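Local coordinates for protein succinate dehydrogenase subunit A (Mycolicibacterium smegmatis, PDB 7D6V) that carries the FAD of a mycobacterial succinate dehydrogenase and, as in related flavoproteins, probably oxidises succinate and passes the electrons to the iron-sulfur subunit, at residues A[51-61]-A[115-124]. Numbering follows the deposited sequence.
With FAD (flavin-adenine dinucleotide), chain D.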
loop_
_atom_site.group_PDB
_atom_site.type_symbol
_atom_site.label_atom_id
_atom_site.label_comp_id
_atom_site.label_asym_id
_atom_site.label_seq_id
_atom_site.Cartn_x
_atom_site.Cartn_y
_atom_site.Cartn_z
ATOM N N GLU A 51 1.467 0.926 -10.626
ATOM C CA GLU A 51 2.873 0.701 -10.309
ATOM C C GLU A 51 3.828 1.295 -11.337
ATOM O O GLU A 51 5.030 1.018 -11.274
ATOM C CB GLU A 51 3.160 -0.796 -10.165
ATOM C CG GLU A 51 2.120 -1.577 -9.394
ATOM C CD GLU A 51 2.582 -2.983 -9.069
ATOM O OE1 GLU A 51 2.364 -3.892 -9.898
ATOM O OE2 GLU A 51 3.173 -3.179 -7.988
ATOM N N GLY A 52 3.341 2.097 -12.275
ATOM C CA GLY A 52 4.214 2.619 -13.307
ATOM C C GLY A 52 4.711 4.022 -13.038
ATOM O O GLY A 52 5.564 4.228 -12.172
ATOM N N GLY A 53 4.188 4.996 -13.775
ATOM C CA GLY A 53 4.638 6.363 -13.612
ATOM C C GLY A 53 3.670 7.327 -14.258
ATOM O O GLY A 53 2.643 6.934 -14.813
ATOM N N CYS A 54 4.006 8.609 -14.163
ATOM C CA CYS A 54 3.243 9.681 -14.786
ATOM C C CYS A 54 3.999 10.170 -16.008
ATOM O O CYS A 54 5.154 10.588 -15.898
ATOM C CB CYS A 54 3.018 10.841 -13.818
ATOM S SG CYS A 54 1.860 10.523 -12.505
ATOM N N ALA A 55 3.341 10.149 -17.161
ATOM C CA ALA A 55 3.942 10.663 -18.385
ATOM C C ALA A 55 3.856 12.184 -18.363
ATOM O O ALA A 55 2.761 12.752 -18.406
ATOM C CB ALA A 55 3.242 10.080 -19.607
ATOM N N ALA A 56 5.007 12.845 -18.289
ATOM C CA ALA A 56 5.060 14.299 -18.270
ATOM C C ALA A 56 6.352 14.750 -18.929
ATOM O O ALA A 56 7.434 14.304 -18.542
ATOM C CB ALA A 56 4.973 14.839 -16.839
ATOM N N ALA A 57 6.236 15.643 -19.912
ATOM C CA ALA A 57 7.392 16.127 -20.665
ATOM C C ALA A 57 8.154 17.162 -19.836
ATOM O O ALA A 57 8.237 18.346 -20.166
ATOM C CB ALA A 57 6.954 16.696 -22.005
ATOM N N MET A 58 8.725 16.683 -18.731
ATOM C CA MET A 58 9.545 17.523 -17.868
ATOM C C MET A 58 10.958 17.714 -18.402
ATOM O O MET A 58 11.630 18.666 -17.994
ATOM C CB MET A 58 9.595 16.931 -16.460
ATOM C CG MET A 58 8.277 17.024 -15.715
ATOM S SD MET A 58 8.363 16.463 -14.007
ATOM C CE MET A 58 8.977 14.802 -14.227
ATOM N N ARG A 59 11.417 16.831 -19.292
ATOM C CA ARG A 59 12.724 16.923 -19.946
ATOM C C ARG A 59 13.881 16.748 -18.968
ATOM O O ARG A 59 14.981 17.245 -19.207
ATOM C CB ARG A 59 12.880 18.240 -20.714
ATOM C CG ARG A 59 11.834 18.460 -21.785
ATOM C CD ARG A 59 11.661 19.932 -22.093
ATOM N NE ARG A 59 12.726 20.443 -22.949
ATOM C CZ ARG A 59 13.399 21.565 -22.717
ATOM N NH1 ARG A 59 13.119 22.297 -21.650
ATOM N NH2 ARG A 59 14.351 21.955 -23.550
ATOM N N ASN A 60 13.650 16.035 -17.866
ATOM C CA ASN A 60 14.694 15.867 -16.861
ATOM C C ASN A 60 15.789 14.926 -17.347
ATOM O O ASN A 60 16.974 15.160 -17.084
ATOM C CB ASN A 60 14.094 15.349 -15.557
ATOM C CG ASN A 60 13.188 16.355 -14.899
ATOM O OD1 ASN A 60 13.252 17.547 -15.186
ATOM N ND2 ASN A 60 12.332 15.881 -14.007
ATOM N N VAL A 61 15.416 13.857 -18.047
ATOM C CA VAL A 61 16.401 12.879 -18.495
ATOM C C VAL A 61 17.104 13.366 -19.755
ATOM O O VAL A 61 18.331 13.507 -19.783
ATOM C CB VAL A 61 15.741 11.504 -18.707
ATOM C CG1 VAL A 61 16.692 10.570 -19.432
ATOM C CG2 VAL A 61 15.326 10.914 -17.373
ATOM N N LYS A 115 16.754 16.183 -9.835
ATOM C CA LYS A 115 15.435 16.350 -10.420
ATOM C C LYS A 115 14.649 15.049 -10.296
ATOM O O LYS A 115 15.120 14.055 -9.745
ATOM C CB LYS A 115 15.548 16.788 -11.880
ATOM C CG LYS A 115 16.464 17.965 -12.103
ATOM C CD LYS A 115 16.276 18.544 -13.488
ATOM C CE LYS A 115 17.171 19.747 -13.700
ATOM N NZ LYS A 115 16.647 20.655 -14.752
ATOM N N ILE A 116 13.431 15.060 -10.819
ATOM C CA ILE A 116 12.577 13.878 -10.787
ATOM C C ILE A 116 13.038 12.903 -11.863
ATOM O O ILE A 116 13.253 13.287 -13.018
ATOM C CB ILE A 116 11.103 14.266 -10.977
ATOM C CG1 ILE A 116 10.626 15.131 -9.810
ATOM C CG2 ILE A 116 10.240 13.033 -11.084
ATOM C CD1 ILE A 116 9.178 15.535 -9.905
ATOM N N SER A 117 13.198 11.639 -11.482
ATOM C CA SER A 117 13.644 10.609 -12.409
ATOM C C SER A 117 12.503 10.171 -13.318
ATOM O O SER A 117 11.350 10.072 -12.890
ATOM C CB SER A 117 14.192 9.410 -11.637
ATOM O OG SER A 117 14.832 8.493 -12.502
ATOM N N GLN A 118 12.833 9.905 -14.581
ATOM C CA GLN A 118 11.859 9.510 -15.590
ATOM C C GLN A 118 12.323 8.232 -16.271
ATOM O O GLN A 118 13.489 8.122 -16.658
ATOM C CB GLN A 118 11.661 10.620 -16.625
ATOM C CG GLN A 118 11.072 11.896 -16.054
ATOM C CD GLN A 118 10.991 13.011 -17.071
ATOM O OE1 GLN A 118 11.999 13.422 -17.638
ATOM N NE2 GLN A 118 9.788 13.510 -17.308
ATOM N N ARG A 119 11.414 7.273 -16.417
ATOM C CA ARG A 119 11.703 6.010 -17.081
ATOM C C ARG A 119 11.147 5.996 -18.498
ATOM O O ARG A 119 10.299 6.807 -18.872
ATOM C CB ARG A 119 11.123 4.829 -16.300
ATOM C CG ARG A 119 11.925 4.425 -15.088
ATOM C CD ARG A 119 11.354 3.173 -14.450
ATOM N NE ARG A 119 9.976 3.367 -14.013
ATOM C CZ ARG A 119 9.292 2.486 -13.292
ATOM N NH1 ARG A 119 9.861 1.352 -12.917
ATOM N NH2 ARG A 119 8.041 2.745 -12.939
ATOM N N ASN A 120 11.633 5.041 -19.281
ATOM C CA ASN A 120 11.128 4.799 -20.620
ATOM C C ASN A 120 10.003 3.774 -20.580
ATOM O O ASN A 120 9.975 2.886 -19.724
ATOM C CB ASN A 120 12.243 4.313 -21.543
ATOM C CG ASN A 120 12.218 5.001 -22.887
ATOM O OD1 ASN A 120 11.163 5.420 -23.363
ATOM N ND2 ASN A 120 13.384 5.132 -23.507
ATOM N N PHE A 121 9.065 3.910 -21.514
ATOM C CA PHE A 121 7.922 3.017 -21.597
ATOM C C PHE A 121 7.616 2.762 -23.067
ATOM O O PHE A 121 8.242 3.339 -23.961
ATOM C CB PHE A 121 6.718 3.597 -20.846
ATOM C CG PHE A 121 5.705 2.570 -20.437
ATOM C CD1 PHE A 121 5.900 1.809 -19.301
ATOM C CD2 PHE A 121 4.552 2.375 -21.176
ATOM C CE1 PHE A 121 4.975 0.864 -18.917
ATOM C CE2 PHE A 121 3.626 1.428 -20.800
ATOM C CZ PHE A 121 3.836 0.674 -19.668
ATOM N N GLY A 122 6.640 1.892 -23.312
ATOM C CA GLY A 122 6.349 1.382 -24.637
ATOM C C GLY A 122 6.115 2.400 -25.733
ATOM O O GLY A 122 6.913 2.495 -26.670
ATOM N N GLY A 123 5.033 3.163 -25.640
ATOM C CA GLY A 123 4.646 4.044 -26.720
ATOM C C GLY A 123 5.202 5.446 -26.688
ATOM O O GLY A 123 4.828 6.263 -27.533
ATOM N N HIS A 124 6.088 5.758 -25.748
ATOM C CA HIS A 124 6.655 7.093 -25.619
ATOM C C HIS A 124 7.996 7.168 -26.335
ATOM O O HIS A 124 8.807 6.241 -26.259
ATOM C CB HIS A 124 6.821 7.471 -24.149
ATOM C CG HIS A 124 5.572 7.310 -23.338
ATOM N ND1 HIS A 124 4.643 8.317 -23.195
ATOM C CD2 HIS A 124 5.102 6.260 -22.627
ATOM C CE1 HIS A 124 3.655 7.894 -22.429
ATOM N NE2 HIS A 124 3.908 6.649 -22.071
HETATM P PA FAD D . -10.150 5.737 -8.745
HETATM O O1A FAD D . -9.199 6.472 -7.876
HETATM O O2A FAD D . -9.797 4.382 -9.225
HETATM O O5B FAD D . -11.509 5.580 -7.921
HETATM C C5B FAD D . -12.642 6.407 -8.106
HETATM C C4B FAD D . -13.249 6.760 -6.758
HETATM O O4B FAD D . -14.658 6.923 -6.877
HETATM C C3B FAD D . -13.055 5.706 -5.695
HETATM O O3B FAD D . -12.696 6.380 -4.498
HETATM C C2B FAD D . -14.422 5.102 -5.504
HETATM O O2B FAD D . -14.633 4.623 -4.182
HETATM C C1B FAD D . -15.313 6.271 -5.800
HETATM N N9A FAD D . -16.659 5.829 -6.198
HETATM C C8A FAD D . -16.964 5.024 -7.214
HETATM N N7A FAD D . -18.293 4.834 -7.290
HETATM C C5A FAD D . -18.857 5.530 -6.299
HETATM C C6A FAD D . -20.220 5.771 -5.801
HETATM N N6A FAD D . -21.288 5.216 -6.393
HETATM N N1A FAD D . -20.364 6.565 -4.734
HETATM C C2A FAD D . -19.323 7.139 -4.126
HETATM N N3A FAD D . -18.065 6.963 -4.522
HETATM C C4A FAD D . -17.774 6.186 -5.582
HETATM N N1 FAD D . -2.440 3.689 -15.116
HETATM C C2 FAD D . -1.200 4.136 -15.396
HETATM O O2 FAD D . -1.082 5.204 -16.003
HETATM N N3 FAD D . -0.091 3.482 -15.052
HETATM C C4 FAD D . -0.132 2.325 -14.403
HETATM O O4 FAD D . 0.912 1.737 -14.093
HETATM C C4X FAD D . -1.444 1.756 -14.056
HETATM N N5 FAD D . -1.557 0.591 -13.399
HETATM C C5X FAD D . -2.769 0.103 -13.094
HETATM C C6 FAD D . -2.867 -1.099 -12.413
HETATM C C7 FAD D . -4.110 -1.613 -12.097
HETATM C C7M FAD D . -4.230 -2.915 -11.363
HETATM C C8 FAD D . -5.331 -0.878 -12.486
HETATM C C8M FAD D . -6.681 -1.435 -12.143
HETATM C C9 FAD D . -5.241 0.324 -13.162
HETATM C C9A FAD D . -3.999 0.835 -13.479
HETATM N N10 FAD D . -3.904 2.048 -14.166
HETATM C C10 FAD D . -2.627 2.531 -14.463
HETATM C "C1'" FAD D . -5.097 2.797 -14.544
HETATM C "C2'" FAD D . -5.278 3.975 -13.594
HETATM O "O2'" FAD D . -4.880 3.607 -12.275
HETATM C "C3'" FAD D . -6.722 4.433 -13.506
HETATM O "O3'" FAD D . -7.114 4.943 -14.773
HETATM C "C4'" FAD D . -6.873 5.535 -12.470
HETATM O "O4'" FAD D . -6.496 5.045 -11.191
HETATM C "C5'" FAD D . -8.295 6.051 -12.374
HETATM O "O5'" FAD D . -8.359 6.912 -11.247
HETATM P P FAD D . -9.686 7.686 -10.823
HETATM O O1P FAD D . -9.281 8.760 -9.878
HETATM O O2P FAD D . -10.455 8.061 -12.040
HETATM O O3P FAD D . -10.564 6.592 -10.036
#
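Gln118 reaches with its side-chain amide into the loop that follows strand 54-55, where it meets the backbone of Asn60 and Val61. Gln118 OE1 accepts two weak hydrogen bonds from these successive amides, Asn60 N at 3.1 Å and Val61 N at 3.5 Å. On the other branch of the amide, Gln118 NE2 lies 2.8 Å from Ala56 O and donates a weak hydrogen bond to Arg128 O, just before strand 129-130. Asn60 returns the grip: with CG beside its own backbone N (chi1 -67°), Asn60 brings ND2 to Ile116 O at 2.9 Å. The donor sits on a lone pair of Ile116 O, in the carbonyl plane, and the oxygen is tilted 20° from the Asn60 amide plane.

Van der Waals contacts flank the amides. Met58, bent at chi3 (-57°), sets CE 3.8 Å from Ile116 CG2, the two side chains crossing at about a right angle, and the same methyl rests against the Gln118 amide. Val61 CG2 covers Gln118 CB and O, while Lys115 CD passes Asn60 OD1. Beyond strand 118-119, the loop returns His124, whose CE1 lies 3.6 Å from Ala55 CB and whose NE2 is hydrogen-bonded to Gly425 O.

Nearer the flavin, Arg119 NH2 lies 3.0 Å from Gly52 O at the guanidinium edge, while NH1 forms a salt bridge with Asp134. Gly52 N donates a weak hydrogen bond to FAD O4.

Strand 129-130 separates strands 54-55 and 118-119 in a three-stranded antiparallel sheet. Across it, Gln118 and Asn60 link the loop after strand 54-55 to strand 118-119 and the residues just before it. Two N-H groups at OE1 and carbonyl oxygens near NE2 would favour one orientation of the Gln118 amide, though each OE1 bond is weak.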